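Local coordinates for protein VIN1 (Oscarella pearsei, PDB 6BFI) that binds actin filaments as a vinculin homolog and may play a role in cell-cell adhesion, at residues 419-424 against 436-441; 149-154 against 207-212; 511-516 against 528-533; 744-749 against 825-830. All blocks are in the same frame, centred on the assembly; numbering follows the deposited sequence.

Contact 1 (419-424 against 436-441); sequences DTAELV and AELRKE
Leu-438 spreads its two methyls against helix 399-427: CD2 meets CB of Ala-421 at 4.1 Å, and CD1 comes to 3.8 Å from CG1 of Val-424. Its first torsion, chi1 -118°, lies well away from a staggered value, consistent with a fork turned to fit between its neighbours. Val-424 presents CG1, the branch that stands beside its own carbonyl carbon, and the two side chains slant across one another rather than running alongside. One helical turn therefore supplies both of the surfaces on which Leu-438 rests.

A polar pair flanks this apolar strip. Glu-422 leaves its helix with CG anti to the backbone N and then bends at chi2, while Arg-439 runs extended from CG to NE; the bend brings the carboxylate to the edge of the guanidinium, close to its plane. The two planes are nearly coplanar, 25° apart. The salt bridge joins Arg-439 NE to Glu-422 OE2 at 3.5 Å, a straight but long and weak hydrogen bond; Glu-422 OE1 is scarcely farther from Arg-439 NE, at 3.6 Å. Ser-426 OG, weakly bonded to both Glu-422 OE2 and Arg-439 NH2, ties the pair together from the next turn.

The segment axes approach to 9.2 Å and run antiparallel at 171°, as in a helical hairpin of the bundles that build vinculin-family proteins. Helix 466-493 closes over the apolar side, touching Ala-421, Val-424 and Leu-438 through Met-486, Val-493 and Val-490, and helix 344-375 packs on Val-424 through Val-372.

Contact 2 (149-154 against 207-212); sequences KVIDVE and SSIRVC
Ile-151 and Ile-209 meet through their CG2 methyls, 3.6 Å apart, and the CD1 atoms of Ile-151 and Ile-209 lie 4.0 Å from each other. In both residues CG2 stands anti to the backbone N, and the branches pack aslant as a small buried apolar patch.

Beside it, Glu-154 OE2 forms a salt bridge with Arg-210 NE at 3.2 Å. The carboxylate and guanidinium planes stand 82° apart, far from a flat two-pronged pairing, and the same oxygen also touches Arg-210 CD at 3.3 Å. Arg-210 bends at chi2 and chi3 to bring NE there. Replacing Arg-210 with a leucine would probably leave the Glu-154 carboxylate without its charged mate and free to swing.

These residues join a loop between two long helices, 102-145 and 154-178, to the flank of helix 185-215, within the all-helical vinculin architecture. Val-153 occupies the N-cap position and Glu-154 opens helix 154-178, where an acidic side chain is likely to be favoured by the helix end.

Further out, Leu-157 of that helix touches both Ile-209 and Arg-210, and Phe-160 backs Ile-151. Tyr-471 of helix 466-493 packs on the 207-212 segment beside the contact residues, against Ser-207, Ser-208 and Val-211.

Contact 3 (511-516 against 528-533); sequences VKEAKR and IAKASS
Lys-530 and Glu-513 both start with CG anti to the backbone N (chi1 -153° and -174°), and both bend at chi2; the lysine bends again at chi3 and chi4, which carries its ammonium to the base of the glutamate: Lys-530 NZ lies 3.3 Å from Glu-513 CG and 3.9 Å from Glu-513 CB. Glu-513 turns its carboxylate aside, and OE1 ends 5.2 Å from Lys-530 NZ. The opposite charges are thus near neighbours without touching, and their attraction is probably of the longer-range kind.

The carboxylate is held instead from its own helix. Arg-516 NH1 reaches Glu-513 OE1 at 2.8 Å in a salt bridge whose hydrogen bond is weak because it is strongly bent, at 128°. Arg-516 also pairs with Glu-522.

Helices 496-519 and 524-550 are consecutive, joined by a short link into a hairpin of a vinculin-type helical bundle, and this contact lies close to the turn. Lower on the lysine chain, Lys-530 CG rests 4.2 Å from Ala-514 CB, a small residue at the closest approach of the two segments, where the CA atoms of Ala-514 and Lys-530 are 6.0 Å apart. With an alanine at Lys-530, CG and all beyond it are gone, which would probably open a gap over Ala-514 and take the positive charge from beside Glu-513.

Phe-595 of helix 589-615 packs on Ala-514, while Asp-510, one turn before Ala-514, also touches Lys-530.

Contact 4 (744-749 against 825-830); sequences ANACMD and SPIASI
Three carbonyl oxygens converge on Lys-753 NZ, those of Ala-744, Asn-745 and Cys-747, and they bracket Ala-746, whose methyl touches Ser-825 and Ile-827. The lysine thereby gathers the C-terminal end of helix 718-745, where carbonyls no longer have a following turn to bond to, and is likely to offset the partial negative charge there.

Ala-746, the first residue to leave helical backbone angles, points its CB toward the 825-830 segment. Ala-746 CB lies 3.6 Å from Ser-825 OG and 3.8 Å from Ser-825 CB. On the apolar side, Ile-827 CD1 comes to 3.7 Å from Ala-746 CB. That methyl is delivered by a chain whose CG1 stands anti to the carbonyl carbon (chi1 -59°), while chi2, at 95°, departs from a staggered value, which turns CD1 toward Ala-746. A single alanine methyl is thus shared by a hydroxyl and an isoleucine tip, an interface of van der Waals contact between small groups.

The receiving segment is a short 3-10 turn, its i to i+3 bonds including Ser-829 N to Pro-826 O at 2.9 Å. Across the way, Asp-749 N donates to Cys-747 SG at 3.4 Å, and Asp-749 takes the N-cap position of the next helix, its OD1 weakly bonded to Arg-751 N.

The contact thus packs the loop after the last long helix, 786-817, on the link between helices 718-745 and 750-760 of this all-helical vinculin-family chain. Backbone bonds of Ala-746 with Arg-822 and of Met-748 with Arg-820 fasten the same loop, while Met-748 also pairs with Glu-553, just past helix 524-550.

How the contacts relate
The four contacts follow one another along the chain in the order 2, 1, 3, 4, and no two of them touch. Contact 1 is the most central, 12 Å from the chain centre, with contacts 2, 3 and 4 centred 35, 32 and 30 Å from it. Helix 466-493 bridges the first pair: Tyr-471 reaches the 207-212 segment of contact 2, while Met-486 and Val-490 cover contact 1. Helix 524-550 carries one half of contact 3, and Asn-551 and Glu-553 just beyond it bond to the 744-749 segment of contact 4, although the contact centres are 46 Å apart. Contacts 2 and 4 lie on opposite sides of the chain centre, 58 Å apart between centres.

Contact 1 (419-424 against 436-441)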
loop_
_atom_site.group_PDB
_atom_site.type_symbol
_atom_site.label_atom_id
_atom_site.label_comp_id
_atom_site.label_asym_id
_atom_site.label_seq_id
_atom_site.Cartn_x
_atom_site.Cartn_y
_atom_site.Cartn_z
ATOM N N ASP A 419 -11.428 13.651 -6.907
ATOM C CA ASP A 419 -11.489 13.044 -8.234
ATOM C C ASP A 419 -10.105 12.964 -8.865
ATOM O O ASP A 419 -9.733 11.932 -9.436
ATOM C CB ASP A 419 -12.442 13.832 -9.134
ATOM C CG ASP A 419 -13.899 13.528 -8.848
ATOM O OD1 ASP A 419 -14.194 13.001 -7.754
ATOM O OD2 ASP A 419 -14.749 13.815 -9.717
ATOM N N THR A 420 -9.328 14.044 -8.768
ATOM C CA THR A 420 -7.980 14.036 -9.328
ATOM C C THR A 420 -7.101 13.007 -8.629
ATOM O O THR A 420 -6.333 12.289 -9.283
ATOM C CB THR A 420 -7.368 15.433 -9.233
ATOM O OG1 THR A 420 -8.041 16.304 -10.150
ATOM C CG2 THR A 420 -5.884 15.400 -9.572
ATOM N N ALA A 421 -7.206 12.910 -7.301
ATOM C CA ALA A 421 -6.485 11.858 -6.590
ATOM C C ALA A 421 -6.873 10.479 -7.110
ATOM O O ALA A 421 -6.014 9.602 -7.268
ATOM C CB ALA A 421 -6.747 11.963 -5.088
ATOM N N GLU A 422 -8.161 10.275 -7.405
ATOM C CA GLU A 422 -8.596 8.990 -7.944
ATOM C C GLU A 422 -8.000 8.737 -9.325
ATOM O O GLU A 422 -7.596 7.608 -9.634
ATOM C CB GLU A 422 -10.122 8.932 -8.000
ATOM C CG GLU A 422 -10.667 7.697 -8.702
ATOM C CD GLU A 422 -10.261 6.407 -8.014
ATOM O OE1 GLU A 422 -10.296 6.362 -6.765
ATOM O OE2 GLU A 422 -9.900 5.439 -8.722
ATOM N N LEU A 423 -7.939 9.773 -10.168
ATOM C CA LEU A 423 -7.348 9.617 -11.494
ATOM C C LEU A 423 -5.876 9.241 -11.392
ATOM O O LEU A 423 -5.406 8.330 -12.082
ATOM C CB LEU A 423 -7.515 10.903 -12.306
ATOM C CG LEU A 423 -6.831 10.906 -13.676
ATOM C CD1 LEU A 423 -7.441 9.849 -14.584
ATOM C CD2 LEU A 423 -6.905 12.276 -14.328
ATOM N N VAL A 424 -5.131 9.941 -10.534
ATOM C CA VAL A 424 -3.719 9.623 -10.340
ATOM C C VAL A 424 -3.561 8.195 -9.834
ATOM O O VAL A 424 -2.680 7.453 -10.287
ATOM C CB VAL A 424 -3.072 10.642 -9.382
ATOM C CG1 VAL A 424 -1.758 10.110 -8.842
ATOM C CG2 VAL A 424 -2.859 11.965 -10.095
ATOM N N ALA A 436 -3.674 2.212 -3.046
ATOM C CA ALA A 436 -4.628 2.021 -1.957
ATOM C C ALA A 436 -4.533 3.147 -0.935
ATOM O O ALA A 436 -5.556 3.633 -0.438
ATOM C CB ALA A 436 -4.400 0.667 -1.286
ATOM N N GLU A 437 -3.311 3.578 -0.610
ATOM C CA GLU A 437 -3.145 4.659 0.356
ATOM C C GLU A 437 -3.730 5.963 -0.174
ATOM O O GLU A 437 -4.426 6.683 0.554
ATOM C CB GLU A 437 -1.667 4.828 0.703
ATOM C CG GLU A 437 -1.385 5.957 1.678
ATOM C CD GLU A 437 0.058 5.975 2.141
ATOM O OE1 GLU A 437 0.829 5.085 1.721
ATOM O OE2 GLU A 437 0.421 6.878 2.924
ATOM N N LEU A 438 -3.465 6.278 -1.443
ATOM C CA LEU A 438 -4.040 7.475 -2.048
ATOM C C LEU A 438 -5.561 7.440 -1.991
ATOM O O LEU A 438 -6.203 8.420 -1.594
ATOM C CB LEU A 438 -3.560 7.608 -3.492
ATOM C CG LEU A 438 -2.740 8.853 -3.821
ATOM C CD1 LEU A 438 -2.414 8.895 -5.308
ATOM C CD2 LEU A 438 -3.480 10.106 -3.390
ATOM N N ARG A 439 -6.157 6.310 -2.382
ATOM C CA ARG A 439 -7.612 6.203 -2.350
ATOM C C ARG A 439 -8.146 6.366 -0.932
ATOM O O ARG A 439 -9.201 6.981 -0.724
ATOM C CB ARG A 439 -8.054 4.866 -2.945
ATOM C CG ARG A 439 -7.694 4.689 -4.414
ATOM C CD ARG A 439 -8.414 3.494 -5.014
ATOM N NE ARG A 439 -8.247 3.419 -6.462
ATOM C CZ ARG A 439 -7.415 2.587 -7.077
ATOM N NH1 ARG A 439 -6.669 1.746 -6.370
ATOM N NH2 ARG A 439 -7.332 2.590 -8.400
ATOM N N LYS A 440 -7.426 5.830 0.059
ATOM C CA LYS A 440 -7.842 5.990 1.448
ATOM C C LYS A 440 -7.830 7.459 1.854
ATOM O O LYS A 440 -8.786 7.958 2.462
ATOM C CB LYS A 440 -6.938 5.165 2.366
ATOM C CG LYS A 440 -7.463 5.013 3.786
ATOM C CD LYS A 440 -6.635 4.017 4.588
ATOM C CE LYS A 440 -5.315 4.618 5.047
ATOM N NZ LYS A 440 -5.511 5.647 6.107
ATOM N N GLU A 441 -6.756 8.175 1.511
ATOM C CA GLU A 441 -6.681 9.592 1.855
ATOM C C GLU A 441 -7.756 10.403 1.140
ATOM O O GLU A 441 -8.259 11.393 1.689
ATOM C CB GLU A 441 -5.290 10.135 1.534
ATOM C CG GLU A 441 -4.178 9.410 2.271
ATOM C CD GLU A 441 -2.813 10.018 2.028
ATOM O OE1 GLU A 441 -1.907 9.796 2.860
ATOM O OE2 GLU A 441 -2.647 10.720 1.009
#

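Contact 2 (149-154 against 207-212)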
loop_
_atom_site.group_PDB
_atom_site.type_symbol
_atom_site.label_atom_id
_atom_site.label_comp_id
_atom_site.label_asym_id
_atom_site.label_seq_id
_atom_site.Cartn_x
_atom_site.Cartn_y
_atom_site.Cartn_z
ATOM N N LYS A 149 -25.220 12.416 22.732
ATOM C CA LYS A 149 -26.258 13.048 21.923
ATOM C C LYS A 149 -27.317 13.757 22.761
ATOM O O LYS A 149 -28.075 14.566 22.217
ATOM C CB LYS A 149 -26.919 12.008 21.018
ATOM C CG LYS A 149 -25.937 11.257 20.142
ATOM C CD LYS A 149 -26.639 10.423 19.085
ATOM C CE LYS A 149 -25.627 9.750 18.170
ATOM N NZ LYS A 149 -26.280 9.007 17.059
ATOM N N VAL A 150 -27.391 13.479 24.066
ATOM C CA VAL A 150 -28.389 14.105 24.930
ATOM C C VAL A 150 -27.806 15.230 25.775
ATOM O O VAL A 150 -28.521 15.807 26.604
ATOM C CB VAL A 150 -29.073 13.058 25.834
ATOM C CG1 VAL A 150 -30.486 13.497 26.199
ATOM C CG2 VAL A 150 -29.099 11.699 25.153
ATOM N N ILE A 151 -26.534 15.565 25.588
ATOM C CA ILE A 151 -25.899 16.613 26.379
ATOM C C ILE A 151 -26.373 17.975 25.889
ATOM O O ILE A 151 -26.290 18.284 24.695
ATOM C CB ILE A 151 -24.369 16.501 26.307
ATOM C CG1 ILE A 151 -23.911 15.111 26.753
ATOM C CG2 ILE A 151 -23.716 17.578 27.160
ATOM C CD1 ILE A 151 -22.408 14.935 26.713
ATOM N N ASP A 152 -26.870 18.795 26.815
ATOM C CA ASP A 152 -27.308 20.150 26.499
ATOM C C ASP A 152 -26.725 21.221 27.406
ATOM O O ASP A 152 -26.770 22.401 27.037
ATOM C CB ASP A 152 -28.840 20.248 26.549
ATOM C CG ASP A 152 -29.495 19.858 25.237
ATOM O OD1 ASP A 152 -29.021 18.903 24.586
ATOM O OD2 ASP A 152 -30.483 20.516 24.852
ATOM N N VAL A 153 -26.197 20.864 28.574
ATOM C CA VAL A 153 -25.550 21.808 29.476
ATOM C C VAL A 153 -24.150 21.288 29.771
ATOM O O VAL A 153 -23.911 20.076 29.790
ATOM C CB VAL A 153 -26.355 22.009 30.780
ATOM C CG1 VAL A 153 -25.879 23.253 31.523
ATOM C CG2 VAL A 153 -27.844 22.101 30.480
ATOM N N GLU A 154 -23.218 22.216 30.004
ATOM C CA GLU A 154 -21.826 21.840 30.225
ATOM C C GLU A 154 -21.623 21.006 31.484
ATOM O O GLU A 154 -20.541 20.435 31.655
ATOM C CB GLU A 154 -20.946 23.093 30.277
ATOM C CG GLU A 154 -20.479 23.564 28.904
ATOM C CD GLU A 154 -19.673 24.847 28.963
ATOM O OE1 GLU A 154 -19.895 25.650 29.895
ATOM O OE2 GLU A 154 -18.815 25.054 28.077
ATOM N N SER A 207 -15.507 19.300 21.913
ATOM C CA SER A 207 -15.666 20.653 21.388
ATOM C C SER A 207 -17.025 20.825 20.717
ATOM O O SER A 207 -17.763 21.774 21.017
ATOM C CB SER A 207 -14.533 20.969 20.413
ATOM O OG SER A 207 -14.642 22.289 19.918
ATOM N N SER A 208 -17.377 19.905 19.813
ATOM C CA SER A 208 -18.673 19.976 19.142
ATOM C C SER A 208 -19.819 19.957 20.147
ATOM O O SER A 208 -20.800 20.699 19.999
ATOM C CB SER A 208 -18.809 18.823 18.146
ATOM O OG SER A 208 -18.696 17.570 18.797
ATOM N N ILE A 209 -19.707 19.118 21.183
ATOM C CA ILE A 209 -20.706 19.123 22.249
ATOM C C ILE A 209 -20.794 20.503 22.887
ATOM O O ILE A 209 -21.889 21.004 23.176
ATOM C CB ILE A 209 -20.383 18.044 23.297
ATOM C CG1 ILE A 209 -20.419 16.653 22.673
ATOM C CG2 ILE A 209 -21.371 18.113 24.444
ATOM C CD1 ILE A 209 -19.939 15.576 23.609
ATOM N N ARG A 210 -19.642 21.141 23.114
ATOM C CA ARG A 210 -19.643 22.476 23.700
ATOM C C ARG A 210 -20.412 23.464 22.826
ATOM O O ARG A 210 -21.225 24.249 23.335
ATOM C CB ARG A 210 -18.207 22.943 23.927
ATOM C CG ARG A 210 -18.057 24.110 24.883
ATOM C CD ARG A 210 -16.807 23.930 25.728
ATOM N NE ARG A 210 -16.951 22.818 26.664
ATOM C CZ ARG A 210 -15.933 22.166 27.218
ATOM N NH1 ARG A 210 -14.685 22.502 26.922
ATOM N NH2 ARG A 210 -16.162 21.169 28.063
ATOM N N VAL A 211 -20.190 23.427 21.507
ATOM C CA VAL A 211 -20.938 24.351 20.654
ATOM C C VAL A 211 -22.427 24.025 20.687
ATOM O O VAL A 211 -23.265 24.930 20.598
ATOM C CB VAL A 211 -20.397 24.377 19.206
ATOM C CG1 VAL A 211 -19.014 23.755 19.112
ATOM C CG2 VAL A 211 -21.372 23.725 18.224
ATOM N N CYS A 212 -22.793 22.746 20.834
ATOM C CA CYS A 212 -24.212 22.416 20.960
ATOM C C CYS A 212 -24.805 23.011 22.233
ATOM O O CYS A 212 -25.904 23.588 22.210
ATOM C CB CYS A 212 -24.406 20.900 20.932
ATOM S SG CYS A 212 -24.037 20.126 19.335
#

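Contact 3 (511-516 against 528-533)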
loop_
_atom_site.group_PDB
_atom_site.type_symbol
_atom_site.label_atom_id
_atom_site.label_comp_id
_atom_site.label_asym_id
_atom_site.label_seq_id
_atom_site.Cartn_x
_atom_site.Cartn_y
_atom_site.Cartn_z
ATOM N N VAL A 511 2.357 35.157 -16.645
ATOM C CA VAL A 511 3.246 36.297 -16.433
ATOM C C VAL A 511 3.220 37.223 -17.643
ATOM O O VAL A 511 3.240 38.451 -17.499
ATOM C CB VAL A 511 4.672 35.814 -16.113
ATOM C CG1 VAL A 511 5.670 36.956 -16.265
ATOM C CG2 VAL A 511 4.730 35.248 -14.704
ATOM N N LYS A 512 3.169 36.656 -18.852
ATOM C CA LYS A 512 3.016 37.482 -20.045
ATOM C C LYS A 512 1.728 38.295 -19.983
ATOM O O LYS A 512 1.728 39.505 -20.240
ATOM C CB LYS A 512 3.045 36.610 -21.303
ATOM C CG LYS A 512 2.151 37.117 -22.429
ATOM C CD LYS A 512 2.632 36.664 -23.798
ATOM C CE LYS A 512 3.851 37.458 -24.242
ATOM N NZ LYS A 512 4.217 37.181 -25.660
ATOM N N GLU A 513 0.618 37.645 -19.625
ATOM C CA GLU A 513 -0.654 38.355 -19.538
ATOM C C GLU A 513 -0.612 39.426 -18.455
ATOM O O GLU A 513 -1.189 40.507 -18.619
ATOM C CB GLU A 513 -1.789 37.364 -19.281
ATOM C CG GLU A 513 -3.181 37.975 -19.326
ATOM C CD GLU A 513 -3.448 38.731 -20.613
ATOM O OE1 GLU A 513 -3.886 39.899 -20.535
ATOM O OE2 GLU A 513 -3.214 38.160 -21.701
ATOM N N ALA A 514 0.081 39.151 -17.347
ATOM C CA ALA A 514 0.173 40.129 -16.268
ATOM C C ALA A 514 1.011 41.334 -16.680
ATOM O O ALA A 514 0.696 42.470 -16.309
ATOM C CB ALA A 514 0.749 39.478 -15.011
ATOM N N LYS A 515 2.087 41.107 -17.438
ATOM C CA LYS A 515 2.861 42.226 -17.967
ATOM C C LYS A 515 2.038 43.034 -18.962
ATOM O O LYS A 515 2.129 44.268 -18.999
ATOM C CB LYS A 515 4.149 41.721 -18.617
ATOM C CG LYS A 515 5.156 41.131 -17.639
ATOM C CD LYS A 515 6.473 40.794 -18.328
ATOM C CE LYS A 515 6.300 39.696 -19.369
ATOM N NZ LYS A 515 7.598 39.300 -19.986
ATOM N N ARG A 516 1.226 42.352 -19.774
ATOM C CA ARG A 516 0.338 43.050 -20.700
ATOM C C ARG A 516 -0.656 43.928 -19.948
ATOM O O ARG A 516 -0.883 45.086 -20.316
ATOM C CB ARG A 516 -0.395 42.039 -21.580
ATOM C CG ARG A 516 -1.512 42.640 -22.412
ATOM C CD ARG A 516 -2.411 41.563 -22.993
ATOM N NE ARG A 516 -3.572 42.138 -23.664
ATOM C CZ ARG A 516 -4.709 42.450 -23.052
ATOM N NH1 ARG A 516 -4.841 42.240 -21.749
ATOM N NH2 ARG A 516 -5.714 42.973 -23.742
ATOM N N ILE A 528 -3.765 42.030 -9.819
ATOM C CA ILE A 528 -3.543 41.348 -8.545
ATOM C C ILE A 528 -3.996 39.897 -8.632
ATOM O O ILE A 528 -3.371 39.004 -8.046
ATOM C CB ILE A 528 -4.245 42.089 -7.391
ATOM C CG1 ILE A 528 -5.664 42.494 -7.786
ATOM C CG2 ILE A 528 -3.425 43.286 -6.952
ATOM C CD1 ILE A 528 -6.391 43.296 -6.726
ATOM N N ALA A 529 -5.086 39.636 -9.357
ATOM C CA ALA A 529 -5.549 38.263 -9.520
ATOM C C ALA A 529 -4.514 37.424 -10.260
ATOM O O ALA A 529 -4.104 36.356 -9.786
ATOM C CB ALA A 529 -6.888 38.245 -10.256
ATOM N N LYS A 530 -4.067 37.905 -11.424
ATOM C CA LYS A 530 -3.095 37.154 -12.211
ATOM C C LYS A 530 -1.765 37.034 -11.476
ATOM O O LYS A 530 -1.118 35.980 -11.511
ATOM C CB LYS A 530 -2.909 37.822 -13.573
ATOM C CG LYS A 530 -2.482 36.873 -14.682
ATOM C CD LYS A 530 -3.396 35.657 -14.740
ATOM C CE LYS A 530 -3.723 35.269 -16.173
ATOM N NZ LYS A 530 -4.598 36.277 -16.830
ATOM N N ALA A 531 -1.352 38.100 -10.784
ATOM C CA ALA A 531 -0.086 38.075 -10.058
ATOM C C ALA A 531 -0.122 37.069 -8.913
ATOM O O ALA A 531 0.824 36.294 -8.724
ATOM C CB ALA A 531 0.244 39.474 -9.536
ATOM N N SER A 532 -1.208 37.067 -8.133
ATOM C CA SER A 532 -1.309 36.112 -7.035
ATOM C C SER A 532 -1.447 34.686 -7.552
ATOM O O SER A 532 -0.943 33.750 -6.922
ATOM C CB SER A 532 -2.482 36.473 -6.117
ATOM O OG SER A 532 -3.722 36.410 -6.798
ATOM N N SER A 533 -2.117 34.502 -8.694
ATOM C CA SER A 533 -2.134 33.189 -9.332
ATOM C C SER A 533 -0.722 32.735 -9.688
ATOM O O SER A 533 -0.363 31.567 -9.478
ATOM C CB SER A 533 -3.017 33.224 -10.579
ATOM O OG SER A 533 -2.808 32.075 -11.381
#

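Contact 4 (744-749 against 825-830)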
loop_
_atom_site.group_PDB
_atom_site.type_symbol
_atom_site.label_atom_id
_atom_site.label_comp_id
_atom_site.label_asym_id
_atom_site.label_seq_id
_atom_site.Cartn_x
_atom_site.Cartn_y
_atom_site.Cartn_z
ATOM N N ALA A 744 17.955 -2.743 -2.231
ATOM C CA ALA A 744 17.199 -1.620 -1.686
ATOM C C ALA A 744 18.103 -0.623 -0.975
ATOM O O ALA A 744 17.827 0.581 -0.988
ATOM C CB ALA A 744 16.117 -2.129 -0.732
ATOM N N ASN A 745 19.188 -1.098 -0.359
ATOM C CA ASN A 745 20.052 -0.200 0.401
ATOM C C ASN A 745 20.789 0.772 -0.513
ATOM O O ASN A 745 20.914 1.960 -0.193
ATOM C CB ASN A 745 21.042 -1.012 1.234
ATOM C CG ASN A 745 21.766 -0.167 2.265
ATOM O OD1 ASN A 745 22.828 0.393 1.992
ATOM N ND2 ASN A 745 21.192 -0.072 3.459
ATOM N N ALA A 746 21.280 0.292 -1.654
ATOM C CA ALA A 746 22.033 1.122 -2.585
ATOM C C ALA A 746 21.141 1.906 -3.542
ATOM O O ALA A 746 21.654 2.519 -4.485
ATOM C CB ALA A 746 23.014 0.258 -3.382
ATOM N N CYS A 747 19.830 1.899 -3.321
ATOM C CA CYS A 747 18.896 2.633 -4.161
ATOM C C CYS A 747 18.709 4.046 -3.625
ATOM O O CYS A 747 18.548 4.250 -2.419
ATOM C CB CYS A 747 17.549 1.914 -4.222
ATOM S SG CYS A 747 16.291 2.744 -5.220
ATOM N N MET A 748 18.741 5.023 -4.532
ATOM C CA MET A 748 18.610 6.428 -4.174
ATOM C C MET A 748 17.222 6.980 -4.471
ATOM O O MET A 748 17.032 8.201 -4.449
ATOM C CB MET A 748 19.673 7.254 -4.898
ATOM C CG MET A 748 20.991 6.525 -5.093
ATOM S SD MET A 748 22.328 7.622 -5.603
ATOM C CE MET A 748 22.704 8.431 -4.051
ATOM N N ASP A 749 16.254 6.114 -4.750
ATOM C CA ASP A 749 14.875 6.508 -5.026
ATOM C C ASP A 749 14.017 5.945 -3.898
ATOM O O ASP A 749 13.696 4.754 -3.889
ATOM C CB ASP A 749 14.428 5.996 -6.392
ATOM C CG ASP A 749 13.163 6.670 -6.886
ATOM O OD1 ASP A 749 12.423 7.240 -6.055
ATOM O OD2 ASP A 749 12.908 6.627 -8.107
ATOM N N SER A 825 28.469 1.376 -5.541
ATOM C CA SER A 825 28.079 0.127 -4.906
ATOM C C SER A 825 28.245 -1.040 -5.876
ATOM O O SER A 825 28.084 -0.875 -7.090
ATOM C CB SER A 825 26.632 0.205 -4.418
ATOM O OG SER A 825 26.511 1.087 -3.315
ATOM N N PRO A 826 28.582 -2.231 -5.370
ATOM C CA PRO A 826 28.717 -3.388 -6.271
ATOM C C PRO A 826 27.423 -3.739 -6.983
ATOM O O PRO A 826 27.461 -4.360 -8.057
ATOM C CB PRO A 826 29.173 -4.514 -5.332
ATOM C CG PRO A 826 28.725 -4.083 -3.972
ATOM C CD PRO A 826 28.834 -2.587 -3.965
ATOM N N ILE A 827 26.283 -3.340 -6.418
ATOM C CA ILE A 827 24.954 -3.674 -6.925
ATOM C C ILE A 827 24.817 -3.042 -8.302
ATOM O O ILE A 827 24.039 -3.496 -9.148
ATOM C CB ILE A 827 23.841 -3.188 -5.970
ATOM C CG1 ILE A 827 23.984 -3.816 -4.585
ATOM C CG2 ILE A 827 22.472 -3.535 -6.527
ATOM C CD1 ILE A 827 24.740 -2.968 -3.590
ATOM N N ALA A 828 25.593 -1.981 -8.525
ATOM C CA ALA A 828 25.566 -1.288 -9.805
ATOM C C ALA A 828 25.960 -2.208 -10.952
ATOM O O ALA A 828 25.524 -1.999 -12.090
ATOM C CB ALA A 828 26.485 -0.065 -9.751
ATOM N N SER A 829 26.755 -3.243 -10.675
ATOM C CA SER A 829 27.192 -4.181 -11.703
ATOM C C SER A 829 26.152 -5.254 -12.021
ATOM O O SER A 829 26.458 -6.180 -12.781
ATOM C CB SER A 829 28.506 -4.845 -11.284
ATOM O OG SER A 829 29.549 -3.891 -11.187
ATOM N N ILE A 830 24.943 -5.159 -11.463
ATOM C CA ILE A 830 23.907 -6.136 -11.767
ATOM C C ILE A 830 23.389 -5.901 -13.182
ATOM O O ILE A 830 23.355 -4.766 -13.679
ATOM C CB ILE A 830 22.770 -6.071 -10.728
ATOM C CG1 ILE A 830 21.963 -7.370 -10.730
ATOM C CG2 ILE A 830 21.856 -4.877 -10.987
ATOM C CD1 ILE A 830 20.883 -7.415 -9.673
#